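Polysaccharide Lyase Family 6 (Bacteroides cellulosilyticus, PDB 6QPS) probably depolymerises alginate, as a mannuronate-specific lyase of polysaccharide lyase family 6, with a bound calcium ion. Local coordinates at residues V183-S186 with L191-H194; D115-Q120 with C135-C140; P32-L37 with G54-L59. One frame throughout, in Å; residues are numbered along the deposited sequence. Where two conformers were deposited one is given.

Contact 1 of 3, residues V183-S186 with L191-H194; sequences VWLS and LNNH
The amide of Asn192 does two jobs at once: it closes an Asx turn within its own arm of the loop and receives methyl groups from the other arm. Leu185 CD2 comes to 3.4 Å from Asn192 ND2, the two side chains crossing at about a right angle. Val183 CG1, anti to its own backbone N (chi1 -177°), points toward 191-194 and lies 3.9 Å from Asn192 ND2. The same methyl, Val183 CG1, stands 4.0 Å from His194 CD2, at the edge of the imidazole. Direct contact is thus van der Waals packing of aliphatic methyls on the amide and on the ring edge. Both ends of the amide are gripped. Asn192 OD1 accepts the backbone N-H of His194 at 2.9 Å, nearly straight at 172°, in the carbonyl plane and on a lone pair; Thr229 OG1 is a second partner of OD1, and ND2 is bonded to Ser227 OG. Asn192 CB also lies over one face of the imidazole, toward its rim. A water in the ring plane is bonded to both Trp184 O, 2.9 Å, and His194 NE2, 2.8 Å. With ND1 bonded to Asn164 N as well, the ring is fixed in rotation. The loop joins strands 181-183 and 195-197 of a parallel beta-helix, and the Asx turn shapes its return into the second of them. Val183 still pairs through its backbone with Arg216 and Gly218 at strand 215-218, while the backbone of Asn192 bonds to Asn163 and Ser227.

Contact 2 of 3, residues D115-Q120 with C135-C140; sequences DMIDFQ and CVIDEC
Met116 lays its thioether end against Ile137 and Cys140, with CE 3.9 Å from Ile137 CG2 and SD 4.0 Å from Cys140 CB. The chain leaves the backbone extended, CG anti to the backbone N (chi1 -168°), and then bends at its last torsion (chi3 75°), which turns the methyl toward the isoleucine. CE thereby reaches three groups at once: besides Ile137 CG2 it lies 4.1 Å from Cys140 CB and 4.2 Å from Ile137 CD1. Met116 and Ile137 meet tip to tip, and so do Ile117 and Ile137, whose CD1 atoms stand 4.0 Å apart. Ile137 therefore offers two branches, CG2 to the methionine and CD1 chiefly to Ile117.

The chain turns a corner at Met116 and Ile117, which is consistent with both neighbours pointing inward to the same partner. Across from them, Ile137 lies on strand 131-138 and Cys140 just beyond its end, and the contact spans the interior of a parallel beta-helix from one wall to another. Neighbouring coils complete the core: Leu90 and Leu92 of strand 90-95 pack on Met116 and Ile117 respectively, and Trp156 and Val157 of strand 155-159 pack on Ile137. The charged residues of the two segments engage other partners, with Asp118 in a salt bridge to Arg160 and Glu139 in one to Arg175. Backbone hydrogen bonds, such as those of Met116 with Leu92 and Tyr155, join the corner to neighbouring coils.

Methyl, methylene and sulfur surfaces make up the whole interface, at ordinary van der Waals separations. Cohesion between these two segments therefore probably rests on dispersion and the exclusion of water.

Contact 3 of 3, residues P32-L37 with G54-L59; sequences PAMKQL and GTYHNL
The phenol ring of Tyr56 meets the sulfur of Met34 obliquely, in a Met-aromatic contact. SD lies 5.2 Å from the ring centroid, 48° off the ring normal. The ring atom nearest to Met34 SD is Tyr56 CD2, at 4.3 Å. At the far end of the ring the hydroxyl is bonded to Lys52 O, which anchors it, and the side chain also packs on Leu51 and Pro28. Met34 is modelled in two conformers, and its contacts here belong to the one described.

In that conformer the methionine bends beyond its sulfur, carrying CE to within 3.5 Å of Leu59 CD2; the two side chains cross at about a right angle. Met34 thus touches Tyr56 on the strand with its sulfur and Leu59, just after it, with its methyl. The polar part of the contact comes one helix position further on, where Lys35 donates from NZ to Leu59 O at 2.9 Å. The C=O...N angle is 151°, and the donor stands tilted out of the carbonyl plane. A bend at chi3 (54°) brings the amine round to the carbonyl. This bond ties the helix directly to the backbone of Leu59.

Met34 also packs on Phe26 and Leu51, and Leu59 on Ile86. Helix 31-40 lies against strand 54-67 beside the N-terminal end of the solenoid, as does the capping helix commonly found at the end of a right-handed parallel beta-helix, where it covers the hydrophobic core.

Along the chain the contacts come in the order 3, 2, 1, one closing before the next opens. Contact 3 lies at the N-terminal end, about 31 Å from the chain centre; the centre of contact 2 is 16 Å from it, and that of contact 1 is 18 Å from contact 2 and 30 Å from contact 3. Contacts 1 and 2 touch where Trp184 CZ2 packs 4.0 Å from Asp115 OD1. Contacts 2 and 3 reach the same sheet without touching. Contact 1 is closer to the calcium site, though not touching it, Val183 being about 11 Å from Glu213, side chain to side chain. The three thus follow one beta-helix from capped end through apolar core to a loop joining two strands.

Contact 1 of 3, residues V183-S186 with L191-H194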
loop_
_atom_site.group_PDB
_atom_site.type_symbol
_atom_site.label_atom_id
_atom_site.label_comp_id
_atom_site.label_asym_id
_atom_site.label_seq_id
_atom_site.Cartn_x
_atom_site.Cartn_y
_atom_site.Cartn_z
ATOM N N VAL A 183 -0.105 1.076 9.144
ATOM C CA VAL A 183 0.420 2.308 9.732
ATOM C C VAL A 183 -0.571 2.734 10.818
ATOM O O VAL A 183 -1.688 3.178 10.514
ATOM C CB VAL A 183 0.638 3.393 8.666
ATOM C CG1 VAL A 183 1.244 4.632 9.327
ATOM C CG2 VAL A 183 1.544 2.879 7.544
ATOM N N TRP A 184 -0.165 2.599 12.077
ATOM C CA TRP A 184 -1.014 2.940 13.207
ATOM C C TRP A 184 -0.838 4.397 13.582
ATOM O O TRP A 184 0.289 4.854 13.784
ATOM C CB TRP A 184 -0.594 2.133 14.426
ATOM C CG TRP A 184 -0.862 0.651 14.349
ATOM C CD1 TRP A 184 -0.010 -0.310 13.899
ATOM C CD2 TRP A 184 -2.048 -0.036 14.786
ATOM N NE1 TRP A 184 -0.590 -1.559 14.015
ATOM C CE2 TRP A 184 -1.834 -1.417 14.567
ATOM C CE3 TRP A 184 -3.264 0.377 15.341
ATOM C CZ2 TRP A 184 -2.795 -2.377 14.870
ATOM C CZ3 TRP A 184 -4.206 -0.583 15.655
ATOM C CH2 TRP A 184 -3.973 -1.941 15.397
ATOM N N LEU A 185 -1.948 5.118 13.689
ATOM C CA LEU A 185 -1.952 6.508 14.099
ATOM C C LEU A 185 -2.759 6.673 15.379
ATOM O O LEU A 185 -3.747 5.967 15.624
ATOM C CB LEU A 185 -2.590 7.387 13.034
ATOM C CG LEU A 185 -2.150 7.159 11.598
ATOM C CD1 LEU A 185 -3.001 8.030 10.657
ATOM C CD2 LEU A 185 -0.688 7.441 11.368
ATOM N N SER A 186 -2.336 7.611 16.212
ATOM C CA SER A 186 -3.126 7.989 17.371
ATOM C C SER A 186 -3.180 9.503 17.452
ATOM O O SER A 186 -2.401 10.195 16.794
ATOM C CB SER A 186 -2.503 7.467 18.664
ATOM O OG SER A 186 -1.264 8.107 18.902
ATOM N N LEU A 191 1.566 12.118 12.905
ATOM C CA LEU A 191 2.390 12.684 11.833
ATOM C C LEU A 191 3.716 11.933 11.849
ATOM O O LEU A 191 4.558 12.170 12.722
ATOM C CB LEU A 191 2.535 14.192 12.025
ATOM C CG LEU A 191 2.580 14.950 10.680
ATOM C CD1 LEU A 191 2.379 16.451 10.813
ATOM C CD2 LEU A 191 3.867 14.713 9.926
ATOM N N ASN A 192 3.872 10.956 10.953
ATOM C CA ASN A 192 4.959 9.975 11.053
ATOM C C ASN A 192 6.111 10.184 10.089
ATOM O O ASN A 192 7.250 9.881 10.438
ATOM C CB ASN A 192 4.443 8.539 10.911
ATOM C CG ASN A 192 3.555 8.342 9.710
ATOM O OD1 ASN A 192 4.015 8.187 8.571
ATOM N ND2 ASN A 192 2.255 8.301 9.969
ATOM N N ASN A 193 5.858 10.641 8.867
ATOM C CA ASN A 193 6.915 10.706 7.860
ATOM C C ASN A 193 7.599 9.345 7.694
ATOM O O ASN A 193 8.811 9.261 7.437
ATOM C CB ASN A 193 7.949 11.783 8.197
ATOM C CG ASN A 193 7.428 13.185 8.010
ATOM O OD1 ASN A 193 7.305 13.669 6.875
ATOM N ND2 ASN A 193 7.092 13.847 9.111
ATOM N N HIS A 194 6.841 8.255 7.806
ATOM C CA HIS A 194 7.442 6.958 7.527
ATOM C C HIS A 194 7.664 6.810 6.020
ATOM O O HIS A 194 6.962 7.416 5.200
ATOM C CB HIS A 194 6.556 5.782 7.960
ATOM C CG HIS A 194 6.286 5.693 9.426
ATOM N ND1 HIS A 194 7.245 5.896 10.401
ATOM C CD2 HIS A 194 5.142 5.371 10.078
ATOM C CE1 HIS A 194 6.690 5.716 11.582
ATOM N NE2 HIS A 194 5.422 5.382 11.413
HETATM O O HOH W 1 2.875 5.255 12.641
#

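Contact 2 of 3, residues D115-Q120 with C135-C140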
loop_
_atom_site.group_PDB
_atom_site.type_symbol
_atom_site.label_atom_id
_atom_site.label_comp_id
_atom_site.label_asym_id
_atom_site.label_seq_id
_atom_site.Cartn_x
_atom_site.Cartn_y
_atom_site.Cartn_z
ATOM N N ASP A 115 -0.490 -9.049 16.624
ATOM C CA ASP A 115 0.555 -8.306 15.918
ATOM C C ASP A 115 1.869 -9.072 15.976
ATOM O O ASP A 115 2.444 -9.248 17.053
ATOM C CB ASP A 115 0.710 -6.902 16.525
ATOM C CG ASP A 115 -0.611 -6.174 16.623
ATOM O OD1 ASP A 115 -1.234 -5.975 15.566
ATOM O OD2 ASP A 115 -1.039 -5.844 17.756
ATOM N N MET A 116 2.375 -9.495 14.817
ATOM C CA MET A 116 3.594 -10.293 14.806
ATOM C C MET A 116 4.827 -9.436 15.085
ATOM O O MET A 116 5.628 -9.764 15.970
ATOM C CB MET A 116 3.739 -11.047 13.488
ATOM C CG MET A 116 4.830 -12.109 13.536
ATOM S SD MET A 116 4.949 -13.134 12.044
ATOM C CE MET A 116 5.721 -11.984 10.912
ATOM N N ILE A 117 4.997 -8.347 14.330
ATOM C CA ILE A 117 6.116 -7.403 14.460
ATOM C C ILE A 117 5.507 -6.005 14.614
ATOM O O ILE A 117 4.728 -5.565 13.755
ATOM C CB ILE A 117 7.049 -7.436 13.235
ATOM C CG1 ILE A 117 7.606 -8.843 13.005
ATOM C CG2 ILE A 117 8.169 -6.397 13.378
ATOM C CD1 ILE A 117 8.424 -8.970 11.706
ATOM N N ASP A 118 5.871 -5.298 15.690
ATOM C CA ASP A 118 5.263 -4.014 16.050
ATOM C C ASP A 118 6.367 -3.046 16.466
ATOM O O ASP A 118 7.297 -3.428 17.184
ATOM C CB ASP A 118 4.247 -4.223 17.187
ATOM C CG ASP A 118 3.211 -3.121 17.301
ATOM O OD1 ASP A 118 3.208 -2.160 16.500
ATOM O OD2 ASP A 118 2.394 -3.232 18.240
ATOM N N PHE A 119 6.231 -1.795 16.039
ATOM C CA PHE A 119 7.218 -0.732 16.285
ATOM C C PHE A 119 6.871 0.113 17.525
ATOM O O PHE A 119 7.097 1.337 17.562
ATOM C CB PHE A 119 7.383 0.130 15.026
ATOM C CG PHE A 119 8.275 -0.496 13.943
ATOM C CD1 PHE A 119 7.860 -1.610 13.219
ATOM C CD2 PHE A 119 9.516 0.047 13.626
ATOM C CE1 PHE A 119 8.681 -2.172 12.232
ATOM C CE2 PHE A 119 10.323 -0.521 12.616
ATOM C CZ PHE A 119 9.897 -1.640 11.947
ATOM N N GLN A 120 6.370 -0.551 18.565
ATOM C CA GLN A 120 6.041 0.058 19.842
ATOM C C GLN A 120 6.276 -0.977 20.936
ATOM O O GLN A 120 6.021 -2.173 20.739
ATOM C CB GLN A 120 4.563 0.494 19.844
ATOM C CG GLN A 120 4.032 1.055 21.144
ATOM C CD GLN A 120 2.565 1.425 21.066
ATOM O OE1 GLN A 120 2.204 2.582 21.209
ATOM N NE2 GLN A 120 1.711 0.426 20.880
ATOM N N CYS A 135 14.586 -7.928 4.330
ATOM C CA CYS A 135 13.985 -9.032 5.071
ATOM C C CYS A 135 12.855 -9.650 4.258
ATOM O O CYS A 135 12.283 -9.024 3.361
ATOM C CB CYS A 135 13.447 -8.557 6.425
ATOM S SG CYS A 135 14.751 -8.094 7.586
ATOM N N VAL A 136 12.542 -10.904 4.575
ATOM C CA VAL A 136 11.428 -11.619 3.977
ATOM C C VAL A 136 10.436 -12.004 5.070
ATOM O O VAL A 136 10.830 -12.438 6.159
ATOM C CB VAL A 136 11.939 -12.882 3.253
ATOM C CG1 VAL A 136 10.775 -13.798 2.863
ATOM C CG2 VAL A 136 12.773 -12.553 2.018
ATOM N N ILE A 137 9.149 -11.864 4.758
ATOM C CA ILE A 137 8.074 -12.494 5.522
ATOM C C ILE A 137 7.264 -13.325 4.531
ATOM O O ILE A 137 6.620 -12.779 3.618
ATOM C CB ILE A 137 7.179 -11.469 6.229
ATOM C CG1 ILE A 137 7.988 -10.533 7.128
ATOM C CG2 ILE A 137 6.106 -12.202 7.061
ATOM C CD1 ILE A 137 7.149 -9.483 7.901
ATOM N N ASP A 138 7.301 -14.652 4.691
ATOM C CA ASP A 138 6.655 -15.578 3.762
ATOM C C ASP A 138 5.945 -16.663 4.561
ATOM O O ASP A 138 6.530 -17.230 5.492
ATOM C CB ASP A 138 7.697 -16.218 2.822
ATOM C CG ASP A 138 7.069 -17.094 1.734
ATOM O OD1 ASP A 138 5.917 -16.875 1.343
ATOM O OD2 ASP A 138 7.728 -18.048 1.266
ATOM N N GLU A 139 4.674 -16.919 4.225
ATOM C CA GLU A 139 3.916 -18.040 4.811
ATOM C C GLU A 139 3.812 -17.938 6.336
ATOM O O GLU A 139 3.781 -18.955 7.032
ATOM C CB GLU A 139 4.505 -19.402 4.417
ATOM C CG GLU A 139 4.569 -19.678 2.927
ATOM C CD GLU A 139 3.230 -20.053 2.313
ATOM O OE1 GLU A 139 2.211 -20.103 3.039
ATOM O OE2 GLU A 139 3.196 -20.310 1.082
ATOM N N CYS A 140 3.721 -16.719 6.878
ATOM C CA CYS A 140 3.739 -16.526 8.331
ATOM C C CYS A 140 2.309 -16.520 8.873
ATOM O O CYS A 140 1.774 -15.505 9.337
ATOM C CB CYS A 140 4.517 -15.265 8.687
ATOM S SG CYS A 140 6.332 -15.495 8.655
#

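Contact 3 of 3, residues P32-L37 with G54-L59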
loop_
_atom_site.group_PDB
_atom_site.type_symbol
_atom_site.label_atom_id
_atom_site.label_comp_id
_atom_site.label_asym_id
_atom_site.label_seq_id
_atom_site.Cartn_x
_atom_site.Cartn_y
_atom_site.Cartn_z
ATOM N N PRO A 32 17.772 -17.931 24.215
ATOM C CA PRO A 32 17.577 -17.170 25.447
ATOM C C PRO A 32 18.542 -16.001 25.586
ATOM O O PRO A 32 18.111 -14.873 25.853
ATOM C CB PRO A 32 17.745 -18.217 26.560
ATOM C CG PRO A 32 17.373 -19.523 25.901
ATOM C CD PRO A 32 17.844 -19.398 24.467
ATOM N N ALA A 33 19.845 -16.237 25.387
ATOM C CA ALA A 33 20.828 -15.163 25.511
ATOM C C ALA A 33 20.640 -14.116 24.421
ATOM O O ALA A 33 20.877 -12.928 24.654
ATOM C CB ALA A 33 22.244 -15.742 25.448
ATOM N N MET A 34 20.230 -14.541 23.226
ATOM C CA MET A 34 19.980 -13.599 22.142
ATOM C C MET A 34 18.850 -12.648 22.506
ATOM O O MET A 34 18.985 -11.422 22.374
ATOM C CB MET A 34 19.641 -14.371 20.861
ATOM C CG MET A 34 19.400 -13.499 19.624
ATOM S SD MET A 34 18.672 -14.421 18.238
ATOM C CE MET A 34 16.959 -14.539 18.769
ATOM N N LYS A 35 17.718 -13.203 22.953
ATOM C CA LYS A 35 16.588 -12.367 23.354
ATOM C C LYS A 35 16.967 -11.420 24.487
ATOM O O LYS A 35 16.559 -10.252 24.490
ATOM C CB LYS A 35 15.421 -13.256 23.786
ATOM C CG LYS A 35 14.802 -14.072 22.664
ATOM C CD LYS A 35 13.859 -15.157 23.169
ATOM C CE LYS A 35 12.776 -14.626 24.094
ATOM N NZ LYS A 35 11.832 -15.707 24.512
ATOM N N GLN A 36 17.760 -11.884 25.449
ATOM C CA GLN A 36 18.095 -11.020 26.576
ATOM C C GLN A 36 18.902 -9.815 26.122
ATOM O O GLN A 36 18.644 -8.688 26.556
ATOM C CB GLN A 36 18.877 -11.801 27.618
ATOM C CG GLN A 36 18.025 -12.685 28.457
ATOM C CD GLN A 36 18.733 -13.984 28.786
ATOM O OE1 GLN A 36 19.951 -14.068 28.706
ATOM N NE2 GLN A 36 17.977 -15.001 29.145
ATOM N N LEU A 37 19.879 -10.027 25.236
ATOM C CA LEU A 37 20.723 -8.927 24.791
ATOM C C LEU A 37 19.927 -7.944 23.946
ATOM O O LEU A 37 20.029 -6.722 24.133
ATOM C CB LEU A 37 21.921 -9.461 24.010
ATOM C CG LEU A 37 22.850 -8.405 23.424
ATOM C CD1 LEU A 37 23.430 -7.502 24.495
ATOM C CD2 LEU A 37 23.992 -9.118 22.660
ATOM N N GLY A 54 20.929 -21.100 10.466
ATOM C CA GLY A 54 20.084 -22.049 11.166
ATOM C C GLY A 54 18.668 -21.524 11.280
ATOM O O GLY A 54 18.350 -20.426 10.821
ATOM N N THR A 55 17.819 -22.329 11.923
ATOM C CA THR A 55 16.423 -21.965 12.156
ATOM C C THR A 55 16.203 -21.700 13.638
ATOM O O THR A 55 16.546 -22.535 14.491
ATOM C CB THR A 55 15.456 -23.036 11.646
ATOM O OG1 THR A 55 15.658 -23.196 10.240
ATOM C CG2 THR A 55 14.010 -22.597 11.904
ATOM N N TYR A 56 15.635 -20.534 13.928
ATOM C CA TYR A 56 15.407 -20.035 15.275
ATOM C C TYR A 56 13.911 -20.164 15.533
ATOM O O TYR A 56 13.113 -19.400 14.981
ATOM C CB TYR A 56 15.890 -18.585 15.368
ATOM C CG TYR A 56 17.383 -18.445 15.134
ATOM C CD1 TYR A 56 17.934 -18.597 13.867
ATOM C CD2 TYR A 56 18.247 -18.230 16.191
ATOM C CE1 TYR A 56 19.304 -18.517 13.664
ATOM C CE2 TYR A 56 19.609 -18.141 16.001
ATOM C CZ TYR A 56 20.139 -18.288 14.739
ATOM O OH TYR A 56 21.512 -18.214 14.563
ATOM N N HIS A 57 13.535 -21.155 16.338
ATOM C CA HIS A 57 12.137 -21.509 16.534
ATOM C C HIS A 57 11.592 -20.864 17.802
ATOM O O HIS A 57 12.272 -20.810 18.831
ATOM C CB HIS A 57 11.959 -23.025 16.673
ATOM C CG HIS A 57 12.181 -23.793 15.408
ATOM N ND1 HIS A 57 11.238 -23.877 14.406
ATOM C CD2 HIS A 57 13.238 -24.531 14.991
ATOM C CE1 HIS A 57 11.709 -24.622 13.422
ATOM N NE2 HIS A 57 12.915 -25.045 13.758
ATOM N N ASN A 58 10.351 -20.390 17.721
ATOM C CA ASN A 58 9.564 -20.011 18.900
ATOM C C ASN A 58 10.285 -18.983 19.776
ATOM O O ASN A 58 10.477 -19.183 20.984
ATOM C CB ASN A 58 9.164 -21.248 19.713
ATOM C CG ASN A 58 8.238 -22.167 18.948
ATOM O OD1 ASN A 58 7.220 -21.730 18.405
ATOM N ND2 ASN A 58 8.592 -23.442 18.882
ATOM N N LEU A 59 10.645 -17.853 19.162
ATOM C CA LEU A 59 11.206 -16.759 19.946
ATOM C C LEU A 59 10.177 -16.203 20.920
ATOM O O LEU A 59 10.544 -15.641 21.956
ATOM C CB LEU A 59 11.692 -15.636 19.033
ATOM C CG LEU A 59 12.798 -15.963 18.033
ATOM C CD1 LEU A 59 13.161 -14.709 17.204
ATOM C CD2 LEU A 59 14.024 -16.501 18.729
#